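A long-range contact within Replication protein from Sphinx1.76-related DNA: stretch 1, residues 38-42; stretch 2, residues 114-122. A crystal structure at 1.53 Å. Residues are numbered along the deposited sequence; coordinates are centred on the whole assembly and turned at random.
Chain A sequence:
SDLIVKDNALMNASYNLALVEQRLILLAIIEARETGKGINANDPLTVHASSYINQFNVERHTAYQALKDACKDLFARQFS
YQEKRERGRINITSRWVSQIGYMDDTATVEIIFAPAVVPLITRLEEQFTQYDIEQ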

# COMPACT_ATOMS: atom_id res chain seq x y z
N GLY A 38 14.75 4.16 -10.78
CA GLY A 38 14.82 3.03 -9.88
C GLY A 38 13.44 2.64 -9.37
O GLY A 38 12.45 3.34 -9.57
N ILE A 39 13.39 1.50 -8.70
CA ILE A 39 12.15 0.96 -8.15
C ILE A 39 12.23 1.00 -6.63
O ILE A 39 13.14 0.41 -6.03
CB ILE A 39 11.86 -0.45 -8.67
CG1 ILE A 39 11.73 -0.39 -10.20
CG2 ILE A 39 10.59 -1.02 -8.05
CD1 ILE A 39 11.42 -1.71 -10.85
N ASN A 40 11.29 1.71 -6.02
CA ASN A 40 11.27 1.87 -4.57
C ASN A 40 9.81 2.04 -4.14
O ASN A 40 8.90 2.05 -4.96
CB ASN A 40 12.14 3.06 -4.14
CG ASN A 40 11.70 4.37 -4.76
OD1 ASN A 40 10.61 4.85 -4.50
ND2 ASN A 40 12.55 4.96 -5.60
N ALA A 41 9.61 2.17 -2.83
CA ALA A 41 8.26 2.20 -2.28
C ALA A 41 7.62 3.59 -2.31
O ALA A 41 6.51 3.75 -1.80
CB ALA A 41 8.27 1.68 -0.84
N ASN A 42 8.29 4.58 -2.88
CA ASN A 42 7.77 5.94 -2.92
C ASN A 42 7.41 6.46 -4.31
O ASN A 42 6.45 7.22 -4.43
CB ASN A 42 8.80 6.91 -2.31
CG ASN A 42 8.55 7.17 -0.85
OD1 ASN A 42 7.70 8.00 -0.50
ND2 ASN A 42 9.26 6.46 0.01
N ALA A 114 4.46 -1.99 -3.13
CA ALA A 114 4.52 -1.99 -1.68
C ALA A 114 5.94 -2.32 -1.21
O ALA A 114 6.69 -3.01 -1.90
CB ALA A 114 3.54 -3.02 -1.12
N PRO A 115 6.32 -1.84 -0.03
CA PRO A 115 7.73 -2.00 0.38
C PRO A 115 8.17 -3.45 0.55
O PRO A 115 9.35 -3.75 0.33
CB PRO A 115 7.83 -1.22 1.69
CG PRO A 115 6.41 -1.01 2.16
CD PRO A 115 5.55 -1.02 0.92
N ALA A 116 7.28 -4.37 0.90
CA ALA A 116 7.69 -5.76 1.03
C ALA A 116 8.07 -6.38 -0.31
O ALA A 116 8.88 -7.32 -0.35
CB ALA A 116 6.57 -6.58 1.67
N VAL A 117 7.48 -5.88 -1.39
CA VAL A 117 7.70 -6.44 -2.72
C VAL A 117 8.95 -5.87 -3.38
O VAL A 117 9.63 -6.58 -4.14
CB VAL A 117 6.44 -6.18 -3.57
CG1 VAL A 117 6.67 -6.60 -5.01
CG2 VAL A 117 5.25 -6.93 -2.97
N VAL A 118 9.28 -4.61 -3.08
CA VAL A 118 10.40 -3.94 -3.74
C VAL A 118 11.66 -4.80 -3.78
O VAL A 118 12.29 -4.89 -4.85
CB VAL A 118 10.64 -2.57 -3.11
CG1 VAL A 118 11.94 -1.98 -3.59
CG2 VAL A 118 9.49 -1.61 -3.40
N PRO A 119 12.11 -5.42 -2.69
CA PRO A 119 13.38 -6.18 -2.74
C PRO A 119 13.29 -7.46 -3.56
O PRO A 119 14.33 -8.03 -3.89
CB PRO A 119 13.68 -6.50 -1.27
CG PRO A 119 12.41 -6.28 -0.53
CD PRO A 119 11.57 -5.33 -1.32
N LEU A 120 12.09 -7.91 -3.90
CA LEU A 120 11.88 -9.12 -4.68
C LEU A 120 11.48 -8.83 -6.12
O LEU A 120 11.04 -9.74 -6.82
CB LEU A 120 10.83 -9.99 -4.01
CG LEU A 120 11.28 -10.63 -2.69
CD1 LEU A 120 10.10 -11.16 -1.88
CD2 LEU A 120 12.28 -11.75 -2.96
N ILE A 121 11.64 -7.59 -6.59
CA ILE A 121 11.21 -7.26 -7.95
C ILE A 121 11.99 -8.06 -8.98
O ILE A 121 11.43 -8.50 -9.99
CB ILE A 121 11.32 -5.75 -8.19
CG1 ILE A 121 10.15 -5.01 -7.53
CG2 ILE A 121 11.31 -5.44 -9.68
CD1 ILE A 121 8.83 -5.18 -8.28
N THR A 122 13.29 -8.27 -8.77
CA THR A 122 14.05 -9.05 -9.74
C THR A 122 13.58 -10.51 -9.76
O THR A 122 13.60 -11.15 -10.82
CB THR A 122 15.55 -8.97 -9.49
OG1 THR A 122 15.97 -7.61 -9.66
CG2 THR A 122 16.30 -9.84 -10.49

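The contact between residues 38-42 and 114-122 is small, 247 Å² of buried surface summed over both sides, and it is held by packing alone: no hydrogen bond crosses between the stretches. Three residues account for most of it. Ile39 has 63 Å² covered by the opposing stretch, Val118 has 57 Å² and Ala41 has 50 Å². The residues that touch are at least 74 positions apart in sequence, so the contact is a product of the fold and not of local chain geometry.

Val118 is the residue on which the first stretch converges. Its CA-to-CB bond points toward residues 38-42, and with chi1 at 169° (t) its two methyl groups meet different parts of the extended backbone. CG1 lies 3.6 Å from the carbonyl oxygen, O, of Ile39, while CG2 lies 3.7 Å from C of Asn40 and 3.8 Å from N of Ala41. These are van der Waals distances between a methyl carbon and main-chain atoms, and they show that the valine packs largely against peptide groups. The register agrees, with CA of Asn40 and CA of Val118 5.9 Å apart.

Ile39 also directs its CA-to-CB bond toward the other stretch. Its side chain is in the m, t rotamer (chi1 -61°, chi2 -179°), and the extended outer portion brings CD1 to 3.9 Å from CG2 of Ile121. Ile121 points toward the first stretch in turn and has 36 Å² covered, so the closest pair is methyl to methyl, and both CA-to-CB bonds point into the contact. Ile39 thus touches Val118 with its carbonyl oxygen and Ile121 with its side chain, where CG2 of Ile39 also lies 4.0 Å from CG1 of Ile121.

Ala41, buried in the assembly, adds its methyl group and its backbone. Its CB is 3.9 Å from CB of Pro115 and 4.3 Å from CG2 of Val118, so one small side chain touches two apolar neighbours. The short side chain is matched by a close backbone approach: CA of Ala41 and CA of Pro115 are 5.0 Å apart.

Between Ile39 and Ala41, whose CA-to-CB bonds both point toward the second stretch, Asn40 turns its own away, and the closest approach of its side chain to the second stretch is CB of Asn40 to CG1 of Val118, 5.1 Å. Its contribution is therefore made by the backbone. The amide group is employed locally instead: OD1 of Asn40 accepts a hydrogen bond from N of Asn42 at 2.8 Å, with an N-H...O angle of 151°, bridging across Ala41.

The second stretch supplies its apolar groups from a compact turn. Ala114 O accepts from Val117 N at 3.0 Å and from Val118 N at 3.3 Å, and Ile121 N donates to Val118 O, also at 3.3 Å. This coiling brings Pro115, Val118 and Ile121, spaced three residues apart, to the same partner segment, whereas Ala116, Val117 and Leu120 have no surface covered by it.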